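Local coordinates for protein Phthiocerol/phenolphthiocerol synthesis polyketide synthase type I PpsC (Mycobacterium tuberculosis, PDB 5NJI) that probably dehydrates beta-hydroxyacyl intermediates to enoyl products through its dehydratase domain, within a polyketide synthase that builds phthiocerol and phenolphthiocerol lipids of the mycobacterial envelope, at residues V262-F267 with D311-A316. The protein carries 1 engineered substitution. Sequence-based numbering, arbitrary orientation.
Sequences VVPVRF and DEVEMA. With 8Z2 (~{S}-[2-[3-[[(2~{R})-4-[[[(2~{R},3~{S},4~{R},5~{R})-5-(6-aminopurin-9-yl)-4-oxidanyl-3-phosphonooxy-oxolan-2-yl]methoxy-oxidanyl-phosphoryl]oxy-oxidanyl-phosphoryl]oxy-3,3-dimethyl-2-oxidanyl-butanoyl]amino]propanoylamino]ethyl] (~{E})-dodec-2-enethioate), chain B.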
ATOM      1  N   VAL A 262       4.405  -5.209  13.528  1.00 23.11           N
ATOM      2  CA  VAL A 262       4.782  -5.867  12.292  1.00 28.83           C
ATOM      3  C   VAL A 262       4.563  -4.859  11.179  1.00 29.49           C
ATOM      4  O   VAL A 262       3.431  -4.409  10.963  1.00 30.69           O
ATOM      5  CB  VAL A 262       3.960  -7.145  12.078  1.00 27.63           C
ATOM      6  CG1 VAL A 262       4.220  -7.735  10.704  1.00 28.62           C
ATOM      7  CG2 VAL A 262       4.287  -8.137  13.187  1.00 37.80           C
ATOM      8  N   VAL A 263       5.638  -4.469  10.500  1.00 23.43           N
ATOM      9  CA  VAL A 263       5.488  -3.452   9.461  1.00 24.72           C
ATOM     10  C   VAL A 263       6.073  -3.933   8.140  1.00 18.68           C
ATOM     11  O   VAL A 263       7.103  -4.628   8.111  1.00 20.70           O
ATOM     12  CB  VAL A 263       6.102  -2.102   9.877  1.00 33.24           C
ATOM     13  CG1 VAL A 263       5.474  -1.618  11.189  1.00 41.34           C
ATOM     14  CG2 VAL A 263       7.624  -2.153   9.981  1.00 28.85           C
ATOM     15  N   PRO A 264       5.440  -3.576   7.026  1.00 19.27           N
ATOM     16  CA  PRO A 264       5.995  -3.912   5.722  1.00 16.13           C
ATOM     17  C   PRO A 264       7.292  -3.179   5.483  1.00 18.40           C
ATOM     18  O   PRO A 264       7.419  -1.994   5.807  1.00 19.85           O
ATOM     19  CB  PRO A 264       4.910  -3.457   4.741  1.00 17.50           C
ATOM     20  CG  PRO A 264       3.678  -3.350   5.542  1.00 30.00           C
ATOM     21  CD  PRO A 264       4.126  -2.920   6.892  1.00 22.60           C
ATOM     22  N   VAL A 265       8.254  -3.904   4.914  1.00 17.12           N
ATOM     23  CA  VAL A 265       9.530  -3.324   4.510  1.00 17.60           C
ATOM     24  C   VAL A 265       9.813  -3.516   3.033  1.00 17.47           C
ATOM     25  O   VAL A 265      10.695  -2.832   2.496  1.00 18.39           O
ATOM     26  CB  VAL A 265      10.695  -3.882   5.345  1.00 19.99           C
ATOM     27  CG1 VAL A 265      10.558  -3.450   6.799  1.00 23.56           C
ATOM     28  CG2 VAL A 265      10.773  -5.398   5.240  1.00 17.11           C
ATOM     29  N   ARG A 266       9.107  -4.409   2.349  1.00 17.05           N
ATOM     30  CA  ARG A 266       9.318  -4.628   0.932  1.00 15.94           C
ATOM     31  C   ARG A 266       8.054  -5.193   0.307  1.00 18.38           C
ATOM     32  O   ARG A 266       7.376  -6.038   0.901  1.00 20.33           O
ATOM     33  CB  ARG A 266      10.492  -5.583   0.719  1.00 17.48           C
ATOM     34  CG  ARG A 266      10.961  -5.769  -0.691  1.00 26.08           C
ATOM     35  CD  ARG A 266      12.368  -6.429  -0.672  1.00 27.80           C
ATOM     36  NE  ARG A 266      12.959  -6.553  -2.002  1.00 43.55           N
ATOM     37  CZ  ARG A 266      12.650  -7.519  -2.859  1.00 45.79           C
ATOM     38  NH1 ARG A 266      11.754  -8.431  -2.523  1.00 42.48           N
ATOM     39  NH2 ARG A 266      13.230  -7.579  -4.051  1.00 53.46           N
ATOM     40  N   PHE A 267       7.742  -4.719  -0.888  1.00 16.02           N
ATOM     41  CA  PHE A 267       6.728  -5.319  -1.733  1.00 18.98           C
ATOM     42  C   PHE A 267       7.419  -5.805  -2.988  1.00 17.62           C
ATOM     43  O   PHE A 267       8.369  -5.175  -3.464  1.00 19.80           O
ATOM     44  CB  PHE A 267       5.615  -4.343  -2.136  1.00 16.69           C
ATOM     45  CG  PHE A 267       4.840  -3.745  -0.988  1.00 22.67           C
ATOM     46  CD1 PHE A 267       3.870  -4.460  -0.317  1.00 28.05           C
ATOM     47  CD2 PHE A 267       5.039  -2.430  -0.630  1.00 42.23           C
ATOM     48  CE1 PHE A 267       3.157  -3.882   0.725  1.00 28.77           C
ATOM     49  CE2 PHE A 267       4.318  -1.848   0.401  1.00 47.67           C
ATOM     50  CZ  PHE A 267       3.379  -2.585   1.077  1.00 28.25           C
ATOM     51  N   ASP A 311       2.292 -10.050  -4.943  1.00 18.05           N
ATOM     52  CA  ASP A 311       2.960 -11.352  -4.925  1.00 17.57           C
ATOM     53  C   ASP A 311       3.720 -11.585  -3.623  1.00 23.31           C
ATOM     54  O   ASP A 311       3.708 -12.698  -3.081  1.00 21.69           O
ATOM     55  CB  ASP A 311       3.936 -11.474  -6.108  1.00 15.97           C
ATOM     56  CG  ASP A 311       3.262 -11.520  -7.483  1.00 20.96           C
ATOM     57  OD1 ASP A 311       2.055 -11.817  -7.607  1.00 25.96           O
ATOM     58  OD2 ASP A 311       3.994 -11.285  -8.474  1.00 26.55           O
ATOM     59  N   GLU A 312       4.447 -10.573  -3.138  1.00 17.56           N
ATOM     60  CA  GLU A 312       5.166 -10.664  -1.877  1.00 20.28           C
ATOM     61  C   GLU A 312       5.033  -9.377  -1.096  1.00 16.16           C
ATOM     62  O   GLU A 312       5.331  -8.295  -1.616  1.00 19.47           O
ATOM     63  CB  GLU A 312       6.665 -10.934  -2.079  1.00 27.27           C
ATOM     64  CG  GLU A 312       6.974 -12.245  -2.756  1.00 48.08           C
ATOM     65  CD  GLU A 312       8.467 -12.435  -3.003  1.00 63.75           C
ATOM     66  OE1 GLU A 312       9.252 -11.532  -2.646  1.00 58.87           O
ATOM     67  OE2 GLU A 312       8.853 -13.485  -3.554  1.00 70.45           O
ATOM     68  N   VAL A 313       4.649  -9.499   0.161  1.00 15.23           N
ATOM     69  CA  VAL A 313       4.783  -8.408   1.109  1.00 16.83           C
ATOM     70  C   VAL A 313       5.650  -8.935   2.241  1.00 18.15           C
ATOM     71  O   VAL A 313       5.266  -9.873   2.955  1.00 21.89           O
ATOM     72  CB  VAL A 313       3.432  -7.876   1.612  1.00 25.26           C
ATOM     73  CG1 VAL A 313       2.553  -8.972   2.087  1.00 26.55           C
ATOM     74  CG2 VAL A 313       3.633  -6.807   2.718  1.00 24.15           C
ATOM     75  N   GLU A 314       6.825  -8.356   2.379  1.00 15.53           N
ATOM     76  CA  GLU A 314       7.794  -8.773   3.381  1.00 16.14           C
ATOM     77  C   GLU A 314       7.694  -7.843   4.576  1.00 19.25           C
ATOM     78  O   GLU A 314       7.736  -6.621   4.411  1.00 18.05           O
ATOM     79  CB  GLU A 314       9.200  -8.735   2.790  1.00 19.52           C
ATOM     80  CG  GLU A 314      10.311  -9.067   3.744  1.00 20.88           C
ATOM     81  CD  GLU A 314      11.653  -9.070   3.025  1.00 23.34           C
ATOM     82  OE1 GLU A 314      11.659  -9.125   1.774  1.00 26.90           O
ATOM     83  OE2 GLU A 314      12.687  -9.037   3.713  1.00 26.06           O
ATOM     84  N   MET A 315       7.522  -8.410   5.768  1.00 17.68           N
ATOM     85  CA  MET A 315       7.325  -7.626   6.972  1.00 18.54           C
ATOM     86  C   MET A 315       8.402  -7.924   8.005  1.00 17.22           C
ATOM     87  O   MET A 315       8.861  -9.059   8.144  1.00 19.52           O
ATOM     88  CB  MET A 315       5.930  -7.878   7.531  1.00 21.24           C
ATOM     89  CG  MET A 315       4.901  -7.510   6.470  1.00 30.45           C
ATOM     90  SD  MET A 315       3.245  -7.412   7.044  1.00 35.48           S
ATOM     91  CE  MET A 315       2.911  -9.164   7.184  1.00 44.32           C
ATOM     92  N   ALA A 316       8.829  -6.872   8.681  1.00 18.84           N
ATOM     93  CA  ALA A 316       9.745  -6.963   9.800  1.00 20.98           C
ATOM     94  C   ALA A 316       8.961  -6.945  11.101  1.00 25.27           C
ATOM     95  O   ALA A 316       7.883  -6.351  11.194  1.00 23.81           O
ATOM     96  CB  ALA A 316      10.735  -5.808   9.777  1.00 27.43           C
TER
HETATM   97  C2  8Z2 B1301      19.133  -0.429  -0.168  0.50 53.43           C
HETATM   98  C4  8Z2 B1301      19.359  -0.361   2.162  0.50 57.37           C
HETATM   99  C5  8Z2 B1301      20.308   0.537   2.037  0.50 57.94           C
HETATM  100  C6  8Z2 B1301      20.699   0.948   0.856  0.50 57.29           C
HETATM  101  C8  8Z2 B1301      20.087   0.187   4.110  0.50 58.45           C
HETATM  102  C10 8Z2 B1301       0.183  -8.148  10.659  0.50 35.01           C
HETATM  103  C11 8Z2 B1301       0.624  -9.555  10.707  0.50 36.48           C
HETATM  104  C12 8Z2 B1301       1.257  -9.856  12.011  0.50 36.53           C
HETATM  105  N9  8Z2 B1301      19.181  -0.533   3.455  0.50 58.52           N
HETATM  106  N7  8Z2 B1301      20.725   0.882   3.228  0.50 59.24           N
HETATM  107  N3  8Z2 B1301      18.752  -0.864   1.072  0.50 55.89           N
HETATM  108  N1  8Z2 B1301      20.142   0.486  -0.264  0.50 54.03           N
HETATM  109  N6  8Z2 B1301      21.656   1.841   0.888  0.50 57.77           N
HETATM  110  C1' 8Z2 B1301      18.021  -1.639   3.513  0.50 53.96           C
HETATM  111  C2' 8Z2 B1301      18.847  -2.851   3.304  0.50 49.35           C
HETATM  112  O2' 8Z2 B1301      18.026  -3.471   2.322  0.50 53.59           O
HETATM  113  C3' 8Z2 B1301      18.918  -3.478   4.791  0.50 46.77           C
HETATM  114  O3' 8Z2 B1301      20.071  -4.368   4.863  0.50 52.85           O
HETATM  115  C4' 8Z2 B1301      17.265  -3.701   4.869  0.50 46.71           C
HETATM  116  O4' 8Z2 B1301      16.897  -2.305   4.452  0.50 53.99           O
HETATM  117  C5' 8Z2 B1301      16.435  -4.011   6.105  0.50 40.71           C
HETATM  118  O5' 8Z2 B1301      16.461  -3.067   7.108  0.50 48.08           O
HETATM  119  P1  8Z2 B1301      17.650  -2.550   7.819  0.50 62.31           P
HETATM  120  O11 8Z2 B1301      17.956  -1.443   6.921  0.50 61.73           O
HETATM  121  O12 8Z2 B1301      18.888  -3.370   7.783  0.50 61.97           O
HETATM  122  O6  8Z2 B1301      17.327  -2.023   9.409  0.50 64.22           O
HETATM  123  P2  8Z2 B1301      17.258  -0.445   9.742  0.50 69.04           P
HETATM  124  O21 8Z2 B1301      17.886   0.466   8.605  0.50 67.93           O
HETATM  125  O22 8Z2 B1301      17.707   0.197  10.910  0.50 71.64           O
HETATM  126  O7  8Z2 B1301      15.624  -0.429   9.745  0.50 61.85           O
HETATM  127  CPA 8Z2 B1301      14.705  -1.536   9.755  0.50 44.02           C
HETATM  128  CPB 8Z2 B1301      13.311  -0.853   9.751  0.50 34.59           C
HETATM  129  CP8 8Z2 B1301      13.274   0.068   8.519  0.50 29.44           C
HETATM  130  CP7 8Z2 B1301      12.192  -1.842   9.680  0.50 32.29           C
HETATM  131  CP9 8Z2 B1301      13.175  -0.030  11.027  0.50 31.88           C
HETATM  132  OP3 8Z2 B1301      13.455  -0.752   7.433  0.50 30.04           O
HETATM  133  CP6 8Z2 B1301      11.961   0.877   8.351  0.50 25.44           C
HETATM  134  OP2 8Z2 B1301      11.656   1.639   9.195  0.50 27.17           O
HETATM  135  NP2 8Z2 B1301      11.341   0.815   7.182  0.50 22.38           N
HETATM  136  CP5 8Z2 B1301      10.149   1.543   6.806  0.50 20.72           C
HETATM  137  CP4 8Z2 B1301       8.923   0.696   7.086  0.50 16.42           C
HETATM  138  CP3 8Z2 B1301       7.674   1.514   6.685  0.50 18.20           C
HETATM  139  OP1 8Z2 B1301       7.722   2.696   6.653  0.50 20.92           O
HETATM  140  NP1 8Z2 B1301       6.573   0.859   6.405  0.50 17.99           N
HETATM  141  CP2 8Z2 B1301       5.374   1.515   5.979  0.50 17.62           C
HETATM  142  CP1 8Z2 B1301       4.657   2.155   7.114  0.50 17.99           C
HETATM  143  S   8Z2 B1301       4.003   0.908   8.267  0.50 22.64           S
HETATM  144  P3  8Z2 B1301      21.617  -3.573   4.586  0.50 59.87           P
HETATM  145  O31 8Z2 B1301      21.422  -2.154   5.483  0.50 63.10           O
HETATM  146  O32 8Z2 B1301      21.869  -3.035   3.313  0.50 51.46           O
HETATM  147  O33 8Z2 B1301      22.865  -4.197   5.034  0.50 73.25           O
HETATM  148  CA1 8Z2 B1301       2.821   0.337   7.475  0.50 23.87           C
HETATM  149  CA2 8Z2 B1301       2.024  -0.697   8.179  0.50 23.11           C
HETATM  150  OA1 8Z2 B1301       2.453   0.617   6.378  0.50 21.70           O
HETATM  151  CA3 8Z2 B1301       0.905  -1.319   7.441  0.50 25.56           C
HETATM  152  CA4 8Z2 B1301       0.149  -2.378   8.133  0.50 34.37           C
HETATM  153  CA5 8Z2 B1301      -0.798  -3.122   7.226  0.50 36.34           C
HETATM  154  CA6 8Z2 B1301      -1.493  -4.235   7.995  0.50 40.39           C
HETATM  155  CA7 8Z2 B1301      -0.558  -5.451   8.195  0.50 41.97           C
HETATM  156  CA8 8Z2 B1301      -1.014  -6.363   9.315  0.50 41.15           C
HETATM  157  CA9 8Z2 B1301      -0.333  -7.759   9.325  0.50 38.89           C
HETATM  158  O   HOH W   1      11.477 -10.518  -4.037  1.00 46.32           O
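A classic beta bulge in an antiparallel strand pair, here lining an acyl-CoA pocket, sets Val265 and Arg266 of 262-267 against the single residue Glu314 of 311-316. Glu314 O receives a nearly straight bond from Val265 N (2.8 Å, N-H...O angle 177°) and a weak one from Arg266 N, while Glu314 N donates a hydrogen bond to Arg266 O. Beyond the bulge Val263 and Ala316 form a regular hydrogen-bonded pair. Pro264, with no N-H to offer, fits the non-hydrogen-bonded place opposite Met315, and its O accepts a hydrogen bond from NP1 of the ligand's pantetheine arm at 3.0 Å. Pro264 CD lies 3.3 Å from CA2 of the enoyl thioester. Toward the far end of the acyl chain, the Val262 and Met315 side chains cross at an angle, CG1 of Val262 lying 3.6 Å from CB of Met315, and Val262 CG2 lies 3.7 Å from C12, the ligand's terminal acyl carbon. Phe267 and Val313 project from the same side of the sheet and run side by side, CG2 of Val313 3.6 Å from CE1 of Phe267. At the outer end, the extended Arg266 chain carries NH1 to a long salt bridge with Glu312 OE1 (4.0 Å), bridged by a water near the guanidinium plane; the other carboxylate, Glu314, pairs with Arg292. Strand pairing thus persists through the bulge, the Pro264 carbonyl, unused across this pair, serves the pantetheine arm, and the acyl tail meets apolar side chains by van der Waals contact, with the charged groups at the pair's other end.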